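PDB 2VHH: Cg3027-pa, which probably catalyses the hydrolysis of 3-(carbamoylamino)propanoate and its 2-methyl relative to beta-amino acids, ammonium and carbon dioxide, the last step of pyrimidine degradation. Local coordinates for residues I28-Q36 / P323-L331; R237-G247 / E272-Y282. All coordinates share one frame; numbering follows the deposited sequence.

Overall arrangement
From the N terminus, the chain leaves helix 19-29 through residues 28-36 and meets the partner of this stretch, 323-331, only after 286 intervening residues; interaction 1 therefore closes a very long loop. Interaction 2 is nested inside it: helix 240-248 and helix 266-280 pack together within a much shorter loop, 24 residues lying between its two segments. The first contact ties the turn after helix 19-29 to the connection between strands 308-315 and 337-344, and the second binds two neighbouring helices that cover one sheet. Their centres are about 17 Å apart, and Arg274 bridges them, its NH2 2.7 Å from Gly325 O in a probable hydrogen bond. Both contacts touch a second subunit.

Interaction 1: I28-Q36 / P323-L331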
loop_
_atom_site.group_PDB
_atom_site.type_symbol
_atom_site.label_atom_id
_atom_site.label_comp_id
_atom_site.label_asym_id
_atom_site.label_seq_id
_atom_site.Cartn_x
_atom_site.Cartn_y
_atom_site.Cartn_z
ATOM N N ILE C 28 -15.417 41.970 -16.531
ATOM C CA ILE C 28 -14.512 41.397 -15.535
ATOM C C ILE C 28 -15.204 41.046 -14.205
ATOM O O ILE C 28 -14.785 40.112 -13.510
ATOM C CB ILE C 28 -13.195 42.239 -15.330
ATOM C CG1 ILE C 28 -13.269 43.148 -14.115
ATOM C CG2 ILE C 28 -12.838 43.031 -16.577
ATOM C CD1 ILE C 28 -11.911 43.404 -13.500
ATOM N N LEU C 29 -16.263 41.781 -13.864
ATOM C CA LEU C 29 -17.021 41.521 -12.633
ATOM C C LEU C 29 -18.048 40.408 -12.792
ATOM O O LEU C 29 -18.152 39.527 -11.943
ATOM C CB LEU C 29 -17.724 42.780 -12.114
ATOM C CG LEU C 29 -16.938 43.904 -11.433
ATOM C CD1 LEU C 29 -17.911 44.887 -10.819
ATOM C CD2 LEU C 29 -15.988 43.369 -10.368
ATOM N N TYR C 30 -18.819 40.470 -13.871
ATOM C CA TYR C 30 -19.730 39.399 -14.238
ATOM C C TYR C 30 -19.012 38.590 -15.311
ATOM O O TYR C 30 -17.797 38.501 -15.273
ATOM C CB TYR C 30 -21.063 39.985 -14.682
ATOM C CG TYR C 30 -21.673 40.837 -13.596
ATOM C CD1 TYR C 30 -21.507 42.218 -13.582
ATOM C CD2 TYR C 30 -22.379 40.257 -12.559
ATOM C CE1 TYR C 30 -22.054 42.996 -12.565
ATOM C CE2 TYR C 30 -22.926 41.020 -11.548
ATOM C CZ TYR C 30 -22.764 42.383 -11.554
ATOM O OH TYR C 30 -23.326 43.117 -10.539
ATOM N N GLY C 31 -19.700 37.983 -16.256
ATOM C CA GLY C 31 -18.953 37.272 -17.290
ATOM C C GLY C 31 -19.317 37.750 -18.670
ATOM O O GLY C 31 -18.988 37.106 -19.669
ATOM N N VAL C 32 -19.998 38.893 -18.705
ATOM C CA VAL C 32 -20.679 39.391 -19.890
ATOM C C VAL C 32 -20.520 40.903 -19.956
ATOM O O VAL C 32 -20.496 41.561 -18.915
ATOM C CB VAL C 32 -22.203 39.038 -19.856
ATOM C CG1 VAL C 32 -22.425 37.530 -19.978
ATOM C CG2 VAL C 32 -22.878 39.562 -18.590
ATOM N N GLU C 33 -20.408 41.449 -21.167
ATOM C CA GLU C 33 -20.308 42.908 -21.354
ATOM C C GLU C 33 -21.616 43.645 -21.013
ATOM O O GLU C 33 -21.586 44.695 -20.367
ATOM C CB GLU C 33 -19.791 43.294 -22.751
ATOM C CG GLU C 33 -20.494 42.613 -23.932
ATOM C CD GLU C 33 -19.901 41.247 -24.253
ATOM O OE1 GLU C 33 -18.905 41.188 -25.014
ATOM O OE2 GLU C 33 -20.434 40.236 -23.738
ATOM N N GLU C 34 -22.753 43.097 -21.444
ATOM C CA GLU C 34 -24.058 43.598 -20.992
ATOM C C GLU C 34 -24.983 42.461 -20.536
ATOM O O GLU C 34 -24.821 41.307 -20.948
ATOM C CB GLU C 34 -24.727 44.512 -22.038
ATOM C CG GLU C 34 -25.535 43.803 -23.115
ATOM C CD GLU C 34 -24.666 43.233 -24.210
ATOM O OE1 GLU C 34 -24.593 43.873 -25.287
ATOM O OE2 GLU C 34 -24.050 42.161 -23.994
ATOM N N ASP C 35 -25.937 42.800 -19.672
ATOM C CA ASP C 35 -26.859 41.814 -19.112
ATOM C C ASP C 35 -27.734 41.170 -20.173
ATOM O O ASP C 35 -28.259 41.849 -21.060
ATOM C CB ASP C 35 -27.722 42.435 -18.019
ATOM C CG ASP C 35 -26.907 42.894 -16.831
ATOM O OD1 ASP C 35 -27.429 43.719 -16.045
ATOM O OD2 ASP C 35 -25.749 42.437 -16.687
ATOM N N GLN C 36 -27.856 39.850 -20.088
ATOM C CA GLN C 36 -28.734 39.095 -20.967
ATOM C C GLN C 36 -30.106 39.036 -20.318
ATOM O O GLN C 36 -30.458 38.070 -19.638
ATOM C CB GLN C 36 -28.178 37.695 -21.222
ATOM C CG GLN C 36 -26.971 37.649 -22.165
ATOM C CD GLN C 36 -26.158 36.365 -22.007
ATOM O OE1 GLN C 36 -25.426 36.191 -21.025
ATOM N NE2 GLN C 36 -26.284 35.462 -22.977
ATOM N N PRO C 323 -21.542 27.888 -15.442
ATOM C CA PRO C 323 -20.298 27.114 -15.569
ATOM C C PRO C 323 -19.200 27.767 -16.411
ATOM O O PRO C 323 -18.030 27.434 -16.242
ATOM C CB PRO C 323 -20.758 25.823 -16.251
ATOM C CG PRO C 323 -22.111 26.145 -16.829
ATOM C CD PRO C 323 -22.709 27.105 -15.876
ATOM N N ASP C 324 -19.563 28.669 -17.313
ATOM C CA ASP C 324 -18.564 29.323 -18.153
ATOM C C ASP C 324 -17.957 30.563 -17.498
ATOM O O ASP C 324 -17.255 31.327 -18.153
ATOM C CB ASP C 324 -19.136 29.671 -19.533
ATOM C CG ASP C 324 -20.149 30.798 -19.485
ATOM O OD1 ASP C 324 -20.954 30.855 -18.540
ATOM O OD2 ASP C 324 -20.153 31.631 -20.408
ATOM N N GLY C 325 -18.223 30.760 -16.210
ATOM C CA GLY C 325 -17.650 31.886 -15.470
ATOM C C GLY C 325 -18.490 33.153 -15.471
ATOM O O GLY C 325 -18.151 34.123 -14.778
ATOM N N SER C 326 -19.570 33.164 -16.257
ATOM C CA SER C 326 -20.489 34.293 -16.266
ATOM C C SER C 326 -21.490 34.156 -15.122
ATOM O O SER C 326 -21.630 33.080 -14.531
ATOM C CB SER C 326 -21.204 34.390 -17.600
ATOM O OG SER C 326 -21.770 33.143 -17.931
ATOM N N ARG C 327 -22.163 35.259 -14.798
ATOM C CA ARG C 327 -23.104 35.293 -13.690
ATOM C C ARG C 327 -24.103 36.426 -13.838
ATOM O O ARG C 327 -23.839 37.443 -14.470
ATOM C CB ARG C 327 -22.381 35.430 -12.344
ATOM C CG ARG C 327 -21.497 36.668 -12.230
ATOM C CD ARG C 327 -21.388 37.173 -10.804
ATOM N NE ARG C 327 -22.607 37.847 -10.379
ATOM C CZ ARG C 327 -22.840 38.290 -9.145
ATOM N NH1 ARG C 327 -21.932 38.126 -8.187
ATOM N NH2 ARG C 327 -23.993 38.895 -8.869
ATOM N N THR C 328 -25.252 36.224 -13.217
ATOM C CA THR C 328 -26.339 37.172 -13.152
ATOM C C THR C 328 -25.999 38.363 -12.228
ATOM O O THR C 328 -25.140 38.241 -11.356
ATOM C CB THR C 328 -27.542 36.378 -12.656
ATOM O OG1 THR C 328 -28.270 35.893 -13.786
ATOM C CG2 THR C 328 -28.436 37.177 -11.755
ATOM N N PRO C 329 -26.636 39.531 -12.435
ATOM C CA PRO C 329 -26.591 40.570 -11.391
ATOM C C PRO C 329 -27.343 40.130 -10.146
ATOM O O PRO C 329 -28.333 39.421 -10.252
ATOM C CB PRO C 329 -27.330 41.754 -12.020
ATOM C CG PRO C 329 -27.401 41.465 -13.467
ATOM C CD PRO C 329 -27.387 39.977 -13.620
ATOM N N SER C 330 -26.888 40.560 -8.977
ATOM C CA SER C 330 -27.544 40.218 -7.719
ATOM C C SER C 330 -28.909 40.855 -7.566
ATOM O O SER C 330 -29.142 41.947 -8.086
ATOM C CB SER C 330 -26.672 40.662 -6.558
ATOM O OG SER C 330 -25.699 39.678 -6.264
ATOM N N LEU C 331 -29.806 40.186 -6.841
ATOM C CA LEU C 331 -31.040 40.829 -6.391
ATOM C C LEU C 331 -30.719 41.897 -5.342
ATOM O O LEU C 331 -29.558 42.091 -4.970
ATOM C CB LEU C 331 -32.024 39.811 -5.832
ATOM C CG LEU C 331 -32.795 38.916 -6.800
ATOM C CD1 LEU C 331 -33.739 38.043 -6.011
ATOM C CD2 LEU C 331 -33.561 39.718 -7.815
#
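Tyr30 presses the edge of its ring onto one face of the Arg327 guanidinium, Tyr30 CD2 lying 3.3 Å from Arg327 NE, and the two planes stand 83° apart. This T-shaped meeting is the closely packed end of the contact. The arginine chain bends at chi3 (-75°), which lays the guanidinium along its own segment, toward Thr328 and Ser330: NE and NH2 of Arg327 both grip Thr328 O side-on, at 2.7 Å for NE, while NH2 also reaches Ser330 OG at 3.2 Å. Held flat in this way, the group also makes a cation-pi contact with Tyr319. Farther along the ring, CE2 of Tyr30 comes to 3.7 Å from Pro329 CA. Where glycine leaves the backbone bare, Gly31 CA approaches Ser326 CA to 3.5 Å. In the alpha-beta-beta-alpha sandwich of the nitrilase family, 323-331 belongs to the connection from the five-stranded to the seven-stranded sheet, and the turn that follows helix 19-29, beginning at Tyr30, lies against it. No hydrogen bond spans the two segments. The packing thins past Gly31: Val32 CG1 stays 4.1 Å from Ser326 CB, and Glu33 and Glu34 are exposed to solvent. The chain returns at Asp35, whose side chain and that of Pro329 come from opposite directions, Asp35 OD1 lying 3.4 Å from Pro329 CG, but the strongest polar partner of OD1 is Asn10 ND2, of helix 9-13.

Interaction 2: R237-G247 / E272-Y282; sequences RHHPQNWMMFG and EARNAAIANSY
Trp243 and Ala276 meet where two successive beta-alpha-beta crossovers of the nitrilase-type sandwich set their helices side by side on one sheet; the axes of 240-247 and 272-280 approach to 9.7 Å and cross at -41°. The indole lies flat against helix 272-280, with Ala276 CB over the face of its five-membered ring in a CH-pi arrangement whose modelled spacing is too short to be trusted. On the six-membered ring of Trp243, CZ2 lies 3.9 Å from Ala273 CA. The pyrrole nitrogen is satisfied within its own segment: Trp243 NE1 donates to Arg237 O at 3.0 Å, with the acceptor in the ring plane. Val254 and Thr284 of the underlying strands also touch the tryptophan.

Tyr282 crosses Trp243 at about a right angle. Its CG sits between the backbone N and the carbonyl carbon (chi1 55°), and from there the hydroxyl reaches the indole edge, Tyr282 OH donating to Trp243 O at 2.8 Å. The same oxygen accepts the helical bond from Gly247 N; the phenol comes from above the carbonyl plane, 45° out of it. Along the edge of the Tyr282 ring, CE1 rests 3.7 Å from Gly247 CA.

At the N-terminal end of the contact, the extended chain of Glu272 brings its carboxylate to the edge of the His238 ring, and ND1 donates to OE1; the modelled length of this bond is doubtful. Phe357 of a second subunit meets the His238 ring. At the far end, Asn280 crosses Met244, Asn280 OD1 lying 3.2 Å from Met244 CA, while Asn280 ND2 turns back onto a lone pair of Ala276 O at 3.0 Å.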
loop_
_atom_site.group_PDB
_atom_site.type_symbol
_atom_site.label_atom_id
_atom_site.label_comp_id
_atom_site.label_asym_id
_atom_site.label_seq_id
_atom_site.Cartn_x
_atom_site.Cartn_y
_atom_site.Cartn_z
ATOM N N ARG C 237 -21.183 26.382 1.711
ATOM C CA ARG C 237 -20.666 27.399 0.799
ATOM C C ARG C 237 -19.144 27.546 0.877
ATOM O O ARG C 237 -18.480 27.742 -0.141
ATOM C CB ARG C 237 -21.269 28.715 1.248
ATOM C CG ARG C 237 -21.493 29.799 0.232
ATOM C CD ARG C 237 -21.772 31.108 0.978
ATOM N NE ARG C 237 -22.195 30.851 2.356
ATOM C CZ ARG C 237 -22.046 31.695 3.374
ATOM N NH1 ARG C 237 -21.496 32.895 3.202
ATOM N NH2 ARG C 237 -22.459 31.333 4.576
ATOM N N HIS C 238 -18.607 27.450 2.096
ATOM C CA HIS C 238 -17.187 27.681 2.360
ATOM C C HIS C 238 -16.299 26.453 2.143
ATOM O O HIS C 238 -15.095 26.498 2.403
ATOM C CB HIS C 238 -16.984 28.201 3.787
ATOM C CG HIS C 238 -17.785 29.424 4.114
ATOM N ND1 HIS C 238 -17.735 30.575 3.359
ATOM C CD2 HIS C 238 -18.636 29.683 5.134
ATOM C CE1 HIS C 238 -18.527 31.487 3.892
ATOM N NE2 HIS C 238 -19.084 30.973 4.971
ATOM N N HIS C 239 -16.890 25.363 1.665
ATOM C CA HIS C 239 -16.161 24.105 1.505
ATOM C C HIS C 239 -16.121 23.644 0.054
ATOM O O HIS C 239 -17.062 23.023 -0.422
ATOM C CB HIS C 239 -16.758 23.033 2.419
ATOM C CG HIS C 239 -16.451 23.254 3.864
ATOM N ND1 HIS C 239 -17.286 23.956 4.701
ATOM C CD2 HIS C 239 -15.383 22.893 4.613
ATOM C CE1 HIS C 239 -16.756 24.008 5.910
ATOM N NE2 HIS C 239 -15.601 23.370 5.883
ATOM N N PRO C 240 -15.026 23.974 -0.660
ATOM C CA PRO C 240 -14.867 23.578 -2.060
ATOM C C PRO C 240 -15.081 22.088 -2.281
ATOM O O PRO C 240 -15.652 21.693 -3.299
ATOM C CB PRO C 240 -13.423 23.970 -2.369
ATOM C CG PRO C 240 -13.154 25.101 -1.458
ATOM C CD PRO C 240 -13.882 24.778 -0.190
ATOM N N GLN C 241 -14.656 21.278 -1.320
ATOM C CA GLN C 241 -14.798 19.827 -1.415
ATOM C C GLN C 241 -16.254 19.380 -1.384
ATOM O O GLN C 241 -16.601 18.393 -2.024
ATOM C CB GLN C 241 -13.951 19.098 -0.356
ATOM C CG GLN C 241 -14.433 19.171 1.070
ATOM C CD GLN C 241 -14.146 20.483 1.751
ATOM O OE1 GLN C 241 -14.045 21.526 1.113
ATOM N NE2 GLN C 241 -14.039 20.444 3.065
ATOM N N ASN C 242 -17.097 20.117 -0.658
ATOM C CA ASN C 242 -18.537 19.916 -0.661
ATOM C C ASN C 242 -19.132 20.155 -2.058
ATOM O O ASN C 242 -19.794 19.273 -2.631
ATOM C CB ASN C 242 -19.178 20.850 0.359
ATOM C CG ASN C 242 -20.584 20.409 0.778
ATOM O OD1 ASN C 242 -20.882 19.210 0.863
ATOM N ND2 ASN C 242 -21.446 21.390 1.072
ATOM N N TRP C 243 -18.865 21.336 -2.610
ATOM C CA TRP C 243 -19.251 21.668 -3.970
ATOM C C TRP C 243 -18.757 20.608 -4.939
ATOM O O TRP C 243 -19.495 20.185 -5.841
ATOM C CB TRP C 243 -18.653 23.001 -4.375
ATOM C CG TRP C 243 -19.222 24.236 -3.733
ATOM C CD1 TRP C 243 -18.605 25.015 -2.815
ATOM C CD2 TRP C 243 -20.482 24.875 -4.017
ATOM N NE1 TRP C 243 -19.396 26.089 -2.484
ATOM C CE2 TRP C 243 -20.551 26.032 -3.215
ATOM C CE3 TRP C 243 -21.555 24.582 -4.868
ATOM C CZ2 TRP C 243 -21.653 26.893 -3.231
ATOM C CZ3 TRP C 243 -22.644 25.444 -4.893
ATOM C CH2 TRP C 243 -22.685 26.580 -4.079
ATOM N N MET C 244 -17.509 20.178 -4.752
ATOM C CA MET C 244 -16.881 19.241 -5.684
ATOM C C MET C 244 -17.584 17.886 -5.724
ATOM O O MET C 244 -17.728 17.285 -6.781
ATOM C CB MET C 244 -15.410 19.067 -5.346
ATOM C CG MET C 244 -14.611 18.359 -6.409
ATOM S SD MET C 244 -12.923 18.112 -5.855
ATOM C CE MET C 244 -12.331 16.889 -7.025
ATOM N N MET C 245 -18.033 17.426 -4.564
ATOM C CA MET C 245 -18.624 16.111 -4.453
ATOM C C MET C 245 -19.995 16.061 -5.136
ATOM O O MET C 245 -20.334 15.074 -5.779
ATOM C CB MET C 245 -18.671 15.678 -2.990
ATOM C CG MET C 245 -18.888 14.189 -2.794
ATOM S SD MET C 245 -17.699 13.165 -3.674
ATOM C CE MET C 245 -18.719 11.751 -4.118
ATOM N N PHE C 246 -20.769 17.136 -5.030
ATOM C CA PHE C 246 -22.008 17.238 -5.800
ATOM C C PHE C 246 -21.715 17.166 -7.284
ATOM O O PHE C 246 -22.478 16.560 -8.032
ATOM C CB PHE C 246 -22.752 18.524 -5.492
ATOM C CG PHE C 246 -23.313 18.579 -4.108
ATOM C CD1 PHE C 246 -22.969 19.618 -3.252
ATOM C CD2 PHE C 246 -24.190 17.596 -3.657
ATOM C CE1 PHE C 246 -23.488 19.682 -1.974
ATOM C CE2 PHE C 246 -24.710 17.646 -2.382
ATOM C CZ PHE C 246 -24.361 18.687 -1.532
ATOM N N GLY C 247 -20.607 17.784 -7.704
ATOM C CA GLY C 247 -20.164 17.733 -9.099
ATOM C C GLY C 247 -19.793 16.328 -9.529
ATOM O O GLY C 247 -20.187 15.872 -10.592
ATOM N N GLU C 272 -17.553 32.686 -3.490
ATOM C CA GLU C 272 -17.600 31.238 -3.265
ATOM C C GLU C 272 -18.546 30.455 -4.189
ATOM O O GLU C 272 -18.135 29.475 -4.812
ATOM C CB GLU C 272 -17.858 30.927 -1.787
ATOM C CG GLU C 272 -16.763 31.477 -0.866
ATOM C CD GLU C 272 -17.156 31.504 0.616
ATOM O OE1 GLU C 272 -16.488 30.800 1.409
ATOM O OE2 GLU C 272 -18.126 32.230 0.984
ATOM N N ALA C 273 -19.801 30.877 -4.275
ATOM C CA ALA C 273 -20.768 30.207 -5.135
ATOM C C ALA C 273 -20.348 30.325 -6.581
ATOM O O ALA C 273 -20.590 29.412 -7.378
ATOM C CB ALA C 273 -22.134 30.801 -4.945
ATOM N N ARG C 274 -19.723 31.459 -6.904
ATOM C CA ARG C 274 -19.207 31.743 -8.238
ATOM C C ARG C 274 -18.085 30.786 -8.620
ATOM O O ARG C 274 -18.087 30.238 -9.729
ATOM C CB ARG C 274 -18.682 33.164 -8.301
ATOM C CG ARG C 274 -18.135 33.561 -9.654
ATOM C CD ARG C 274 -19.181 34.271 -10.487
ATOM N NE ARG C 274 -18.613 34.707 -11.752
ATOM C CZ ARG C 274 -17.982 35.860 -11.936
ATOM N NH1 ARG C 274 -17.855 36.712 -10.933
ATOM N NH2 ARG C 274 -17.476 36.153 -13.126
ATOM N N ASN C 275 -17.137 30.588 -7.698
ATOM C CA ASN C 275 -16.003 29.678 -7.905
ATOM C C ASN C 275 -16.465 28.242 -8.105
ATOM O O ASN C 275 -15.978 27.541 -8.976
ATOM C CB ASN C 275 -15.013 29.772 -6.724
ATOM C CG ASN C 275 -13.669 29.067 -6.997
ATOM O OD1 ASN C 275 -13.600 28.021 -7.625
ATOM N ND2 ASN C 275 -12.607 29.645 -6.496
ATOM N N ALA C 276 -17.407 27.814 -7.287
ATOM C CA ALA C 276 -17.939 26.475 -7.363
ATOM C C ALA C 276 -18.465 26.159 -8.764
ATOM O O ALA C 276 -18.217 25.069 -9.296
ATOM C CB ALA C 276 -19.031 26.328 -6.366
ATOM N N ALA C 277 -19.196 27.117 -9.343
ATOM C CA ALA C 277 -19.732 27.002 -10.692
ATOM C C ALA C 277 -18.628 26.786 -11.709
ATOM O O ALA C 277 -18.750 25.928 -12.577
ATOM C CB ALA C 277 -20.527 28.249 -11.051
ATOM N N ILE C 278 -17.565 27.582 -11.601
ATOM C CA ILE C 278 -16.403 27.494 -12.485
ATOM C C ILE C 278 -15.679 26.148 -12.348
ATOM O O ILE C 278 -15.510 25.424 -13.329
ATOM C CB ILE C 278 -15.403 28.653 -12.214
ATOM C CG1 ILE C 278 -16.014 29.984 -12.641
ATOM C CG2 ILE C 278 -14.054 28.421 -12.924
ATOM C CD1 ILE C 278 -15.408 31.179 -11.944
ATOM N N ALA C 279 -15.265 25.823 -11.129
ATOM C CA ALA C 279 -14.448 24.646 -10.869
ATOM C C ALA C 279 -15.159 23.360 -11.288
ATOM O O ALA C 279 -14.540 22.453 -11.848
ATOM C CB ALA C 279 -14.060 24.598 -9.389
ATOM N N ASN C 280 -16.464 23.301 -11.037
ATOM C CA ASN C 280 -17.234 22.084 -11.231
ATOM C C ASN C 280 -18.070 22.066 -12.487
ATOM O O ASN C 280 -18.782 21.096 -12.740
ATOM C CB ASN C 280 -18.127 21.855 -10.042
ATOM C CG ASN C 280 -17.342 21.610 -8.791
ATOM O OD1 ASN C 280 -16.811 20.517 -8.584
ATOM N ND2 ASN C 280 -17.255 22.629 -7.941
ATOM N N SER C 281 -17.967 23.138 -13.271
ATOM C CA SER C 281 -18.681 23.272 -14.534
ATOM C C SER C 281 -20.169 22.902 -14.447
ATOM O O SER C 281 -20.686 22.088 -15.219
ATOM C CB SER C 281 -17.922 22.563 -15.649
ATOM O OG SER C 281 -16.735 23.306 -15.891
ATOM N N TYR C 282 -20.840 23.506 -13.476
ATOM C CA TYR C 282 -22.278 23.415 -13.363
ATOM C C TYR C 282 -22.836 24.769 -12.963
ATOM O O TYR C 282 -22.074 25.717 -12.766
ATOM C CB TYR C 282 -22.718 22.307 -12.383
ATOM C CG TYR C 282 -22.160 22.353 -10.968
ATOM C CD1 TYR C 282 -21.895 21.170 -10.277
ATOM C CD2 TYR C 282 -21.900 23.558 -10.319
ATOM C CE1 TYR C 282 -21.387 21.181 -8.982
ATOM C CE2 TYR C 282 -21.381 23.582 -9.027
ATOM C CZ TYR C 282 -21.132 22.389 -8.364
ATOM O OH TYR C 282 -20.633 22.401 -7.078
#